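Local coordinates for hydroxylase (Rhodococcus sp., PDB 2OR0), which probably acts as a flavin-dependent oxygenase of the acyl-CoA dehydrogenase family, using reduced flavin and molecular oxygen to insert one oxygen atom into its substrate, at residues Cys47-Ala52 against Ala90-Ser95; Glu196-Val201 against Gly208-Ile213; Cys252-Gly257 against His383-Pro388; Ala260-Ile265 against Arg347-Ala352. All coordinates share one frame; numbering follows the deposited sequence.

In the fold
Along the chain, contact 1 (N-terminal helices) comes first and contact 2 (a loop and strand of the mixed sheet of the middle, beta domain) second. Contact 3 then opens on helix 250-277 and closes near the C-terminus, with contact 4 between its two ends. Contacts 3 and 4 share helix 250-277, have centres about 13 Å apart and meet where H386 packs on V262. Contact 1 touches both contact 2, through C47 and W199, and contact 4, through A90 and G93; the centres of contacts 2 and 4 are about 24 Å apart. The chain thus follows the helix-sheet-helix order of acyl-CoA dehydrogenases, with contact 1 packing against both a loop of the beta domain and the C-terminal bundle.

Contact 1. Residues Cys47-Ala52 against Ala90-Ser95; sequences CRLTDA and ALDGAS
With CG anti to its carbonyl carbon (chi1 -68°), L49 faces the start of helix 93-102; chi2 carries CD1 on in the extended direction and leaves CD2 as the branch turned onto that helix, where S95 and A94 receive it. The OG of S95, also turned beside its own backbone N, lies 3.8 Å from L49 CD2, and the CB of A94 is 4.0 Å from the same methyl. The carboxylate of D92 is just behind, its OD2 4.2 Å from L49 CD2, so one branch of one leucine carries the whole contact, by van der Waals packing.

The carboxylate oxygen beside this methyl is bonded within its own turn. D92 OD2 accepts S95 OG at 2.6 Å through its anti lone pair, while S95 N approaches the same oxygen from above the carboxylate plane, at 3.2 Å with an N-H...O angle of 148°. Two donors of one residue thus grip a single oxygen, which should hold the carboxylate and fix the serine hydroxyl beside the leucine. L57 of helix 51-60 covers both L49 and S95, extending the apolar patch.

R48 turns away and binds D51, its NH1 3.2 Å from D51 OD1, in a salt bridge. The carbonyl of L49 is held by H160, and T50 caps the following helix through A53 N.

L49, just before the N-cap T50 of helix 51-60, therefore packs on the capped first turn of helix 93-102, whose N-cap is D92, in the N-terminal helical domain of the acyl-CoA dehydrogenase fold.

Contact 2. Residues Glu196-Val201 against Gly208-Ile213; sequences EDTWDV and GSKDLI
W199 and S209 form the tight part of this contact. With CG anti to its backbone N (chi1 -169°), the indole is laid flat over the turn at 208-209: the CB of S209 stands 3.5 Å from the centroid of the W199 six-membered ring, only 5° off its normal, a CH-pi contact, and W199 CE3 comes within 3.2 Å of S209 O. The opposite face is covered by CG2 of V201, so the ring is clamped on both sides, while its NE1 is taken by the carbonyl of L204. Replacing W199 by an alanine would probably leave S209 and V201 without the slab that separates them and the L204 carbonyl without its donor.

T198 holds the backbone at D211: D211 N donates to T198 OG1 at 3.0 Å in a nearly straight bond (168°), and the same hydroxyl also bonds the V195 carbonyl.

The looser, solvent side lies at the exposed E196 and a bridging water. E196 bends its chain back into a salt bridge with the buried K210, OE1 accepting K210 NZ at 3.0 Å through its syn lone pair; the lysine has another carboxylate partner in D159. The water joins T198 O, at 2.6 Å, to D211 OD1, whose other oxygen pairs with R151.

The inverse gamma turn centred on S209 thus leads into strand 210-214, which pairs antiparallel with strand 193-195 across a long connecting loop in the beta domain of the acyl-CoA dehydrogenase fold.

Contact 3. Residues Cys252-Gly257 against His383-Pro388; sequences CMFPLG and HAVHVP
F254, P255 and V385 supply the apolar part of this contact. The CG1 methyl of V385 is 3.5 Å from F254 CE2 and 4.0 Å from P255 CG, so one methyl touches both rings, at the angle between them. The CB atoms of P255 and V385 come within 4.1 Å.

The aromatic part is slighter. F254, with CG anti to its backbone N (chi1 160°), extends its ring far enough for CZ to lie 4.1 Å from H383 CE1, the two rings meeting obliquely. Y133 adds an edge-to-face contact to the same phenyl group.

The side-chain hydrogen bond here lies within 383-388: V385 N donates to H383 ND1 at 3.0 Å, almost straight (175°) and in the imidazole plane, which fixes the turn of that ring. The V385 carbonyl is held by R338 and Q341 of helix 331-356.

An alanine in place of F254 would probably open a gap beside V385 CG1 and leave H383 CE1 without its aromatic neighbour.

The contact sets a proline kink in helix 250-277, where P255 has no N-H to give, against the 3-10 turn joining helices 370-381 and 389-399 in the C-terminal helical region of the acyl-CoA dehydrogenase fold.

Contact 4. Residues Ala260-Ile265 against Arg347-Ala352; sequences AAVIGI and RAVRAA
V262 reaches across to V349, and its side chain can be followed outward from the backbone of helix 250-277. Its CB, pointing at helix 331-356, is still 5.1 Å from V349 CG2 and acts as the branch point. From there CG1, anti to the backbone N (chi1 172°), runs straight at the partner helix and stops 3.6 Å from V349 CG2. The other branch, CG2, turns beside the backbone N and packs instead on the loop after helix 370-381, 3.7 Å from H386 CE1. One valine therefore fills two interfaces, a methyl to each.

One methyl of each valine meets the other: V262 CB, V262 CG1, V349 CG2 and V349 CB lie almost in a line, with the two CB atoms 6.6 Å apart, which gives close contact but little shared surface. V349 also leans on A377 and H378 of helix 370-381, and an acetate ion, probably from the crystallisation liquor, lies about 4 Å from its side chain.

The next residue, I263, meets A348 with its flank. Its CG1 is 4.3 Å from A348 CB, while CD1 turns off, farther from the alanine methyl. Having only a methyl, A348 lets the backbones draw together, and the CA atoms of I263 and A348 are 6.0 Å apart. S308 of helix 292-324 lies against I263, and T266 against A348.

Apolar side chains, two valines, an isoleucine and an alanine, meeting between helices 250-277 and 331-356 form a buried helix-helix interface of the C-terminal bundle of the acyl-CoA dehydrogenase fold.

Contact 1. Residues Cys47-Ala52 against Ala90-Ser95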
loop_
_atom_site.group_PDB
_atom_site.type_symbol
_atom_site.label_atom_id
_atom_site.label_comp_id
_atom_site.label_asym_id
_atom_site.label_seq_id
_atom_site.Cartn_x
_atom_site.Cartn_y
_atom_site.Cartn_z
ATOM N N CYS A 47 4.393 15.872 9.620
ATOM C CA CYS A 47 4.445 14.400 9.700
ATOM C C CYS A 47 3.067 13.769 9.775
ATOM O O CYS A 47 2.851 12.820 10.535
ATOM C CB CYS A 47 5.303 13.917 10.887
ATOM S SG CYS A 47 6.988 14.465 10.764
ATOM N N ARG A 48 2.145 14.286 8.970
ATOM C CA ARG A 48 0.735 13.926 9.045
ATOM C C ARG A 48 0.075 14.629 7.874
ATOM O O ARG A 48 0.345 15.797 7.641
ATOM C CB ARG A 48 0.166 14.458 10.384
ATOM C CG ARG A 48 -1.350 14.511 10.514
ATOM C CD ARG A 48 -1.780 15.563 11.557
ATOM N NE ARG A 48 -3.184 15.410 11.965
ATOM C CZ ARG A 48 -4.239 15.872 11.294
ATOM N NH1 ARG A 48 -4.097 16.532 10.136
ATOM N NH2 ARG A 48 -5.466 15.658 11.790
ATOM N N LEU A 49 -0.767 13.934 7.118
ATOM C CA LEU A 49 -1.497 14.598 6.041
ATOM C C LEU A 49 -2.308 15.737 6.633
ATOM O O LEU A 49 -3.025 15.542 7.618
ATOM C CB LEU A 49 -2.446 13.638 5.303
ATOM C CG LEU A 49 -1.902 12.501 4.437
ATOM C CD1 LEU A 49 -3.009 11.640 3.890
ATOM C CD2 LEU A 49 -1.035 13.028 3.282
ATOM N N THR A 50 -2.181 16.926 6.053
ATOM C CA THR A 50 -3.037 18.041 6.440
ATOM C C THR A 50 -4.505 17.623 6.222
ATOM O O THR A 50 -4.788 16.678 5.478
ATOM C CB THR A 50 -2.747 19.325 5.604
ATOM O OG1 THR A 50 -3.191 19.121 4.262
ATOM C CG2 THR A 50 -1.256 19.677 5.586
ATOM N N ASP A 51 -5.436 18.314 6.875
ATOM C CA ASP A 51 -6.862 18.045 6.680
ATOM C C ASP A 51 -7.255 18.284 5.217
ATOM O O ASP A 51 -8.005 17.485 4.619
ATOM C CB ASP A 51 -7.716 18.891 7.632
ATOM C CG ASP A 51 -7.652 18.403 9.103
ATOM O OD1 ASP A 51 -7.175 17.264 9.400
ATOM O OD2 ASP A 51 -8.101 19.197 9.968
ATOM N N ALA A 52 -6.724 19.354 4.625
ATOM C CA ALA A 52 -6.934 19.590 3.198
ATOM C C ALA A 52 -6.398 18.453 2.310
ATOM O O ALA A 52 -7.064 18.072 1.363
ATOM C CB ALA A 52 -6.381 20.970 2.759
ATOM N N ALA A 90 2.623 9.816 -7.688
ATOM C CA ALA A 90 3.479 10.720 -8.482
ATOM C C ALA A 90 3.251 12.199 -8.155
ATOM O O ALA A 90 4.128 13.034 -8.392
ATOM C CB ALA A 90 3.332 10.452 -10.010
ATOM N N LEU A 91 2.098 12.532 -7.596
ATOM C CA LEU A 91 1.817 13.909 -7.185
ATOM C C LEU A 91 2.342 14.243 -5.786
ATOM O O LEU A 91 2.849 15.332 -5.562
ATOM C CB LEU A 91 0.300 14.211 -7.238
ATOM C CG LEU A 91 -0.451 14.123 -8.568
ATOM C CD1 LEU A 91 -1.946 14.375 -8.370
ATOM C CD2 LEU A 91 0.136 15.117 -9.550
ATOM N N ASP A 92 2.153 13.324 -4.839
ATOM C CA ASP A 92 2.627 13.491 -3.451
ATOM C C ASP A 92 2.730 12.082 -2.931
ATOM O O ASP A 92 1.734 11.378 -2.879
ATOM C CB ASP A 92 1.621 14.313 -2.595
ATOM C CG ASP A 92 1.952 14.297 -1.074
ATOM O OD1 ASP A 92 3.126 14.525 -0.705
ATOM O OD2 ASP A 92 1.031 14.058 -0.244
ATOM N N GLY A 93 3.948 11.654 -2.599
ATOM C CA GLY A 93 4.192 10.301 -2.160
ATOM C C GLY A 93 3.390 9.864 -0.948
ATOM O O GLY A 93 2.910 8.728 -0.899
ATOM N N ALA A 94 3.263 10.748 0.043
ATOM C CA ALA A 94 2.470 10.440 1.237
ATOM C C ALA A 94 1.008 10.138 0.895
ATOM O O ALA A 94 0.468 9.169 1.355
ATOM C CB ALA A 94 2.553 11.577 2.266
ATOM N N SER A 95 0.376 10.986 0.087
ATOM C CA SER A 95 -0.997 10.742 -0.330
ATOM C C SER A 95 -1.096 9.439 -1.102
ATOM O O SER A 95 -2.066 8.707 -0.948
ATOM C CB SER A 95 -1.498 11.885 -1.218
ATOM O OG SER A 95 -1.420 13.108 -0.512
#

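Contact 2. Residues Glu196-Val201 against Gly208-Ile213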
loop_
_atom_site.group_PDB
_atom_site.type_symbol
_atom_site.label_atom_id
_atom_site.label_comp_id
_atom_site.label_asym_id
_atom_site.label_seq_id
_atom_site.Cartn_x
_atom_site.Cartn_y
_atom_site.Cartn_z
ATOM N N GLU A 196 1.759 9.754 19.962
ATOM C CA GLU A 196 2.415 10.909 19.326
ATOM C C GLU A 196 3.940 10.772 19.309
ATOM O O GLU A 196 4.516 10.046 20.121
ATOM C CB GLU A 196 2.014 12.238 20.018
ATOM C CG GLU A 196 0.584 12.731 19.729
ATOM C CD GLU A 196 0.225 12.745 18.218
ATOM O OE1 GLU A 196 0.990 13.333 17.403
ATOM O OE2 GLU A 196 -0.824 12.165 17.853
ATOM N N ASP A 197 4.580 11.466 18.370
ATOM C CA ASP A 197 6.056 11.480 18.240
ATOM C C ASP A 197 6.702 10.113 17.979
ATOM O O ASP A 197 7.828 9.844 18.386
ATOM C CB ASP A 197 6.696 12.210 19.441
ATOM C CG ASP A 197 6.069 13.572 19.677
ATOM O OD1 ASP A 197 6.085 14.402 18.739
ATOM O OD2 ASP A 197 5.517 13.819 20.781
ATOM N N THR A 198 5.984 9.249 17.281
ATOM C CA THR A 198 6.491 7.924 16.972
ATOM C C THR A 198 6.726 7.777 15.440
ATOM O O THR A 198 6.983 6.696 14.935
ATOM C CB THR A 198 5.515 6.854 17.456
ATOM O OG1 THR A 198 4.206 7.127 16.912
ATOM C CG2 THR A 198 5.472 6.818 19.019
ATOM N N TRP A 199 6.633 8.880 14.715
ATOM C CA TRP A 199 6.887 8.838 13.268
ATOM C C TRP A 199 7.881 9.943 12.869
ATOM O O TRP A 199 7.561 10.828 12.082
ATOM C CB TRP A 199 5.543 8.932 12.509
ATOM C CG TRP A 199 5.641 8.645 11.004
ATOM C CD1 TRP A 199 5.351 9.521 9.992
ATOM C CD2 TRP A 199 6.094 7.438 10.378
ATOM N NE1 TRP A 199 5.559 8.921 8.766
ATOM C CE2 TRP A 199 6.024 7.646 8.969
ATOM C CE3 TRP A 199 6.564 6.201 10.862
ATOM C CZ2 TRP A 199 6.397 6.664 8.044
ATOM C CZ3 TRP A 199 6.924 5.222 9.949
ATOM C CH2 TRP A 199 6.840 5.456 8.546
ATOM N N ASP A 200 9.076 9.920 13.450
ATOM C CA ASP A 200 10.115 10.866 13.057
ATOM C C ASP A 200 11.154 10.113 12.204
ATOM O O ASP A 200 12.169 9.614 12.706
ATOM C CB ASP A 200 10.731 11.513 14.309
ATOM C CG ASP A 200 11.648 12.683 13.982
ATOM O OD1 ASP A 200 11.733 13.090 12.804
ATOM O OD2 ASP A 200 12.297 13.190 14.930
ATOM N N VAL A 201 10.863 10.028 10.902
ATOM C CA VAL A 201 11.530 9.109 9.960
ATOM C C VAL A 201 12.111 9.835 8.736
ATOM O O VAL A 201 11.788 10.988 8.468
ATOM C CB VAL A 201 10.535 8.001 9.468
ATOM C CG1 VAL A 201 10.124 7.095 10.630
ATOM C CG2 VAL A 201 9.287 8.649 8.767
ATOM N N GLY A 208 2.160 10.048 8.371
ATOM C CA GLY A 208 1.850 10.041 9.785
ATOM C C GLY A 208 1.588 8.641 10.258
ATOM O O GLY A 208 0.569 8.404 10.892
ATOM N N SER A 209 2.519 7.722 9.971
ATOM C CA SER A 209 2.365 6.317 10.289
ATOM C C SER A 209 2.777 5.995 11.739
ATOM O O SER A 209 3.700 5.211 11.995
ATOM C CB SER A 209 3.116 5.453 9.279
ATOM O OG SER A 209 2.704 5.743 7.949
ATOM N N LYS A 210 2.036 6.578 12.668
ATOM C CA LYS A 210 2.296 6.490 14.116
ATOM C C LYS A 210 2.022 5.105 14.705
ATOM O O LYS A 210 1.384 4.264 14.057
ATOM C CB LYS A 210 1.474 7.566 14.844
ATOM C CG LYS A 210 1.964 8.998 14.571
ATOM C CD LYS A 210 0.886 10.008 14.951
ATOM C CE LYS A 210 1.178 11.398 14.441
ATOM N NZ LYS A 210 0.007 12.274 14.749
ATOM N N ASP A 211 2.570 4.863 15.902
ATOM C CA ASP A 211 2.264 3.682 16.692
ATOM C C ASP A 211 0.845 3.767 17.258
ATOM O O ASP A 211 0.343 4.860 17.555
ATOM C CB ASP A 211 3.237 3.556 17.880
ATOM C CG ASP A 211 4.658 3.125 17.462
ATOM O OD1 ASP A 211 5.026 3.161 16.244
ATOM O OD2 ASP A 211 5.424 2.757 18.377
ATOM N N LEU A 212 0.225 2.606 17.431
ATOM C CA LEU A 212 -1.042 2.475 18.146
ATOM C C LEU A 212 -0.844 1.537 19.333
ATOM O O LEU A 212 -0.159 0.526 19.212
ATOM C CB LEU A 212 -2.119 1.850 17.236
ATOM C CG LEU A 212 -2.561 2.443 15.887
ATOM C CD1 LEU A 212 -3.813 1.730 15.383
ATOM C CD2 LEU A 212 -2.797 3.949 15.930
ATOM N N ILE A 213 -1.486 1.858 20.458
ATOM C CA ILE A 213 -1.473 1.003 21.656
ATOM C C ILE A 213 -2.895 0.596 22.062
ATOM O O ILE A 213 -3.803 1.429 22.074
ATOM C CB ILE A 213 -0.796 1.705 22.871
ATOM C CG1 ILE A 213 0.723 1.690 22.704
ATOM C CG2 ILE A 213 -1.095 0.940 24.193
ATOM C CD1 ILE A 213 1.466 2.444 23.824
HETATM O O HOH W 1 7.602 4.489 16.126
#

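Contact 3. Residues Cys252-Gly257 against His383-Pro388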
loop_
_atom_site.group_PDB
_atom_site.type_symbol
_atom_site.label_atom_id
_atom_site.label_comp_id
_atom_site.label_asym_id
_atom_site.label_seq_id
_atom_site.Cartn_x
_atom_site.Cartn_y
_atom_site.Cartn_z
ATOM N N CYS A 252 -1.823 -10.983 -3.562
ATOM C CA CYS A 252 -1.752 -10.066 -4.659
ATOM C C CYS A 252 -2.277 -8.693 -4.246
ATOM O O CYS A 252 -1.575 -7.682 -4.429
ATOM C CB CYS A 252 -2.504 -10.601 -5.893
ATOM S SG CYS A 252 -2.443 -9.454 -7.306
HETATM N N MSE A 253 -3.483 -8.634 -3.676
HETATM C CA MSE A 253 -4.159 -7.349 -3.495
HETATM C C MSE A 253 -3.521 -6.454 -2.409
HETATM O O MSE A 253 -3.464 -5.208 -2.551
HETATM C CB MSE A 253 -5.654 -7.568 -3.176
HETATM C CG MSE A 253 -6.447 -8.238 -4.316
HETATM SE SE MSE A 253 -6.414 -7.141 -5.949
HETATM C CE MSE A 253 -7.158 -5.521 -5.344
ATOM N N PHE A 254 -3.100 -7.079 -1.312
ATOM C CA PHE A 254 -2.581 -6.307 -0.178
ATOM C C PHE A 254 -1.268 -5.618 -0.592
ATOM O O PHE A 254 -1.183 -4.411 -0.517
ATOM C CB PHE A 254 -2.490 -7.170 1.119
ATOM C CG PHE A 254 -1.550 -6.612 2.183
ATOM C CD1 PHE A 254 -1.732 -5.343 2.721
ATOM C CD2 PHE A 254 -0.488 -7.386 2.649
ATOM C CE1 PHE A 254 -0.846 -4.851 3.682
ATOM C CE2 PHE A 254 0.386 -6.906 3.621
ATOM C CZ PHE A 254 0.199 -5.644 4.130
ATOM N N PRO A 255 -0.261 -6.371 -1.064
ATOM C CA PRO A 255 0.955 -5.702 -1.541
ATOM C C PRO A 255 0.816 -4.824 -2.805
ATOM O O PRO A 255 1.742 -4.056 -3.103
ATOM C CB PRO A 255 1.893 -6.855 -1.826
ATOM C CG PRO A 255 1.382 -7.978 -1.043
ATOM C CD PRO A 255 -0.113 -7.827 -1.122
ATOM N N LEU A 256 -0.324 -4.901 -3.513
ATOM C CA LEU A 256 -0.475 -4.218 -4.811
ATOM C C LEU A 256 -0.491 -2.714 -4.631
ATOM O O LEU A 256 0.198 -1.976 -5.348
ATOM C CB LEU A 256 -1.756 -4.681 -5.545
ATOM C CG LEU A 256 -2.110 -4.013 -6.894
ATOM C CD1 LEU A 256 -1.093 -4.402 -7.976
ATOM C CD2 LEU A 256 -3.548 -4.381 -7.336
ATOM N N GLY A 257 -1.288 -2.254 -3.668
ATOM C CA GLY A 257 -1.352 -0.837 -3.358
ATOM C C GLY A 257 -0.030 -0.264 -2.882
ATOM O O GLY A 257 0.329 0.876 -3.217
ATOM N N HIS A 383 9.116 -1.538 3.886
ATOM C CA HIS A 383 7.935 -2.319 4.276
ATOM C C HIS A 383 8.163 -3.822 4.165
ATOM O O HIS A 383 8.900 -4.298 3.297
ATOM C CB HIS A 383 6.707 -1.893 3.455
ATOM C CG HIS A 383 5.399 -2.346 4.043
ATOM N ND1 HIS A 383 4.973 -3.654 3.989
ATOM C CD2 HIS A 383 4.427 -1.659 4.690
ATOM C CE1 HIS A 383 3.793 -3.756 4.579
ATOM N NE2 HIS A 383 3.435 -2.556 4.997
ATOM N N ALA A 384 7.506 -4.573 5.036
ATOM C CA ALA A 384 7.656 -6.034 5.092
ATOM C C ALA A 384 7.307 -6.719 3.781
ATOM O O ALA A 384 7.880 -7.763 3.464
ATOM C CB ALA A 384 6.776 -6.627 6.267
ATOM N N VAL A 385 6.388 -6.138 3.007
ATOM C CA VAL A 385 6.014 -6.756 1.721
ATOM C C VAL A 385 7.100 -6.624 0.657
ATOM O O VAL A 385 6.976 -7.218 -0.419
ATOM C CB VAL A 385 4.634 -6.302 1.131
ATOM C CG1 VAL A 385 3.504 -6.619 2.093
ATOM C CG2 VAL A 385 4.642 -4.829 0.775
ATOM N N HIS A 386 8.171 -5.891 0.968
ATOM C CA HIS A 386 9.313 -5.828 0.068
ATOM C C HIS A 386 10.511 -6.680 0.433
ATOM O O HIS A 386 11.474 -6.696 -0.333
ATOM C CB HIS A 386 9.718 -4.370 -0.188
ATOM C CG HIS A 386 8.603 -3.555 -0.761
ATOM N ND1 HIS A 386 8.233 -2.329 -0.259
ATOM C CD2 HIS A 386 7.732 -3.832 -1.760
ATOM C CE1 HIS A 386 7.202 -1.870 -0.946
ATOM N NE2 HIS A 386 6.878 -2.771 -1.859
ATOM N N VAL A 387 10.475 -7.399 1.567
ATOM C CA VAL A 387 11.582 -8.306 1.901
ATOM C C VAL A 387 11.616 -9.364 0.795
ATOM O O VAL A 387 10.589 -9.990 0.538
ATOM C CB VAL A 387 11.459 -8.944 3.347
ATOM C CG1 VAL A 387 12.534 -10.029 3.603
ATOM C CG2 VAL A 387 11.535 -7.847 4.444
ATOM N N PRO A 388 12.770 -9.512 0.093
ATOM C CA PRO A 388 12.863 -10.395 -1.060
ATOM C C PRO A 388 13.314 -11.852 -0.868
ATOM O O PRO A 388 12.887 -12.708 -1.635
ATOM C CB PRO A 388 13.891 -9.658 -1.948
ATOM C CG PRO A 388 14.882 -9.101 -0.922
ATOM C CD PRO A 388 14.024 -8.727 0.278
#

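Contact 4. Residues Ala260-Ile265 against Arg347-Ala352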
loop_
_atom_site.group_PDB
_atom_site.type_symbol
_atom_site.label_atom_id
_atom_site.label_comp_id
_atom_site.label_asym_id
_atom_site.label_seq_id
_atom_site.Cartn_x
_atom_site.Cartn_y
_atom_site.Cartn_z
ATOM N N ALA A 260 2.536 -0.412 -5.873
ATOM C CA ALA A 260 2.082 0.663 -6.775
ATOM C C ALA A 260 2.477 2.054 -6.275
ATOM O O ALA A 260 2.946 2.887 -7.051
ATOM C CB ALA A 260 0.573 0.585 -7.015
ATOM N N ALA A 261 2.296 2.313 -4.973
ATOM C CA ALA A 261 2.698 3.591 -4.384
ATOM C C ALA A 261 4.183 3.820 -4.555
ATOM O O ALA A 261 4.564 4.883 -5.011
ATOM C CB ALA A 261 2.297 3.671 -2.902
ATOM N N VAL A 262 5.012 2.815 -4.256
ATOM C CA VAL A 262 6.454 2.930 -4.478
ATOM C C VAL A 262 6.784 3.236 -5.965
ATOM O O VAL A 262 7.605 4.103 -6.264
ATOM C CB VAL A 262 7.215 1.680 -4.003
ATOM C CG1 VAL A 262 8.698 1.735 -4.433
ATOM C CG2 VAL A 262 7.112 1.539 -2.447
ATOM N N ILE A 263 6.139 2.514 -6.887
ATOM C CA ILE A 263 6.367 2.755 -8.299
ATOM C C ILE A 263 6.016 4.178 -8.723
ATOM O O ILE A 263 6.815 4.826 -9.375
ATOM C CB ILE A 263 5.718 1.658 -9.205
ATOM C CG1 ILE A 263 6.414 0.306 -8.912
ATOM C CG2 ILE A 263 5.924 2.030 -10.665
ATOM C CD1 ILE A 263 5.700 -0.961 -9.475
ATOM N N GLY A 264 4.835 4.657 -8.345
ATOM C CA GLY A 264 4.418 6.013 -8.673
ATOM C C GLY A 264 5.272 7.080 -8.016
ATOM O O GLY A 264 5.505 8.161 -8.594
ATOM N N ILE A 265 5.762 6.794 -6.808
ATOM C CA ILE A 265 6.714 7.706 -6.180
ATOM C C ILE A 265 7.976 7.862 -7.052
ATOM O O ILE A 265 8.464 8.948 -7.235
ATOM C CB ILE A 265 7.089 7.269 -4.714
ATOM C CG1 ILE A 265 5.906 7.523 -3.788
ATOM C CG2 ILE A 265 8.325 8.027 -4.222
ATOM C CD1 ILE A 265 5.899 6.639 -2.481
ATOM N N ARG A 347 13.461 -2.754 -8.307
ATOM C CA ARG A 347 13.883 -2.257 -9.616
ATOM C C ARG A 347 13.662 -0.745 -9.715
ATOM O O ARG A 347 14.537 -0.016 -10.155
ATOM C CB ARG A 347 13.129 -3.008 -10.750
ATOM C CG ARG A 347 13.695 -2.762 -12.178
ATOM C CD ARG A 347 12.894 -3.552 -13.244
ATOM N NE ARG A 347 12.804 -4.982 -12.907
ATOM C CZ ARG A 347 11.703 -5.607 -12.482
ATOM N NH1 ARG A 347 10.548 -4.961 -12.355
ATOM N NH2 ARG A 347 11.756 -6.885 -12.192
ATOM N N ALA A 348 12.493 -0.302 -9.287
ATOM C CA ALA A 348 12.069 1.086 -9.394
ATOM C C ALA A 348 12.884 1.949 -8.444
ATOM O O ALA A 348 13.380 3.013 -8.825
ATOM C CB ALA A 348 10.599 1.183 -9.081
ATOM N N VAL A 349 13.081 1.476 -7.216
ATOM C CA VAL A 349 13.911 2.240 -6.275
ATOM C C VAL A 349 15.370 2.369 -6.730
ATOM O O VAL A 349 15.933 3.472 -6.674
ATOM C CB VAL A 349 13.803 1.739 -4.821
ATOM C CG1 VAL A 349 14.721 2.573 -3.919
ATOM C CG2 VAL A 349 12.342 1.843 -4.344
ATOM N N ARG A 350 15.971 1.268 -7.181
ATOM C CA ARG A 350 17.329 1.341 -7.692
ATOM C C ARG A 350 17.467 2.339 -8.862
ATOM O O ARG A 350 18.490 3.029 -8.973
ATOM C CB ARG A 350 17.850 -0.019 -8.148
ATOM C CG ARG A 350 18.270 -0.959 -6.987
ATOM C CD ARG A 350 19.093 -2.152 -7.517
ATOM N NE ARG A 350 19.370 -3.120 -6.451
ATOM C CZ ARG A 350 18.707 -4.263 -6.284
ATOM N NH1 ARG A 350 17.724 -4.589 -7.131
ATOM N NH2 ARG A 350 19.026 -5.086 -5.272
ATOM N N ALA A 351 16.461 2.388 -9.726
ATOM C CA ALA A 351 16.434 3.307 -10.877
ATOM C C ALA A 351 16.337 4.768 -10.430
ATOM O O ALA A 351 16.991 5.675 -11.008
ATOM C CB ALA A 351 15.253 2.953 -11.783
ATOM N N ALA A 352 15.521 5.008 -9.406
ATOM C CA ALA A 352 15.453 6.325 -8.823
ATOM C C ALA A 352 16.797 6.720 -8.198
ATOM O O ALA A 352 17.178 7.897 -8.278
ATOM C CB ALA A 352 14.338 6.399 -7.780
#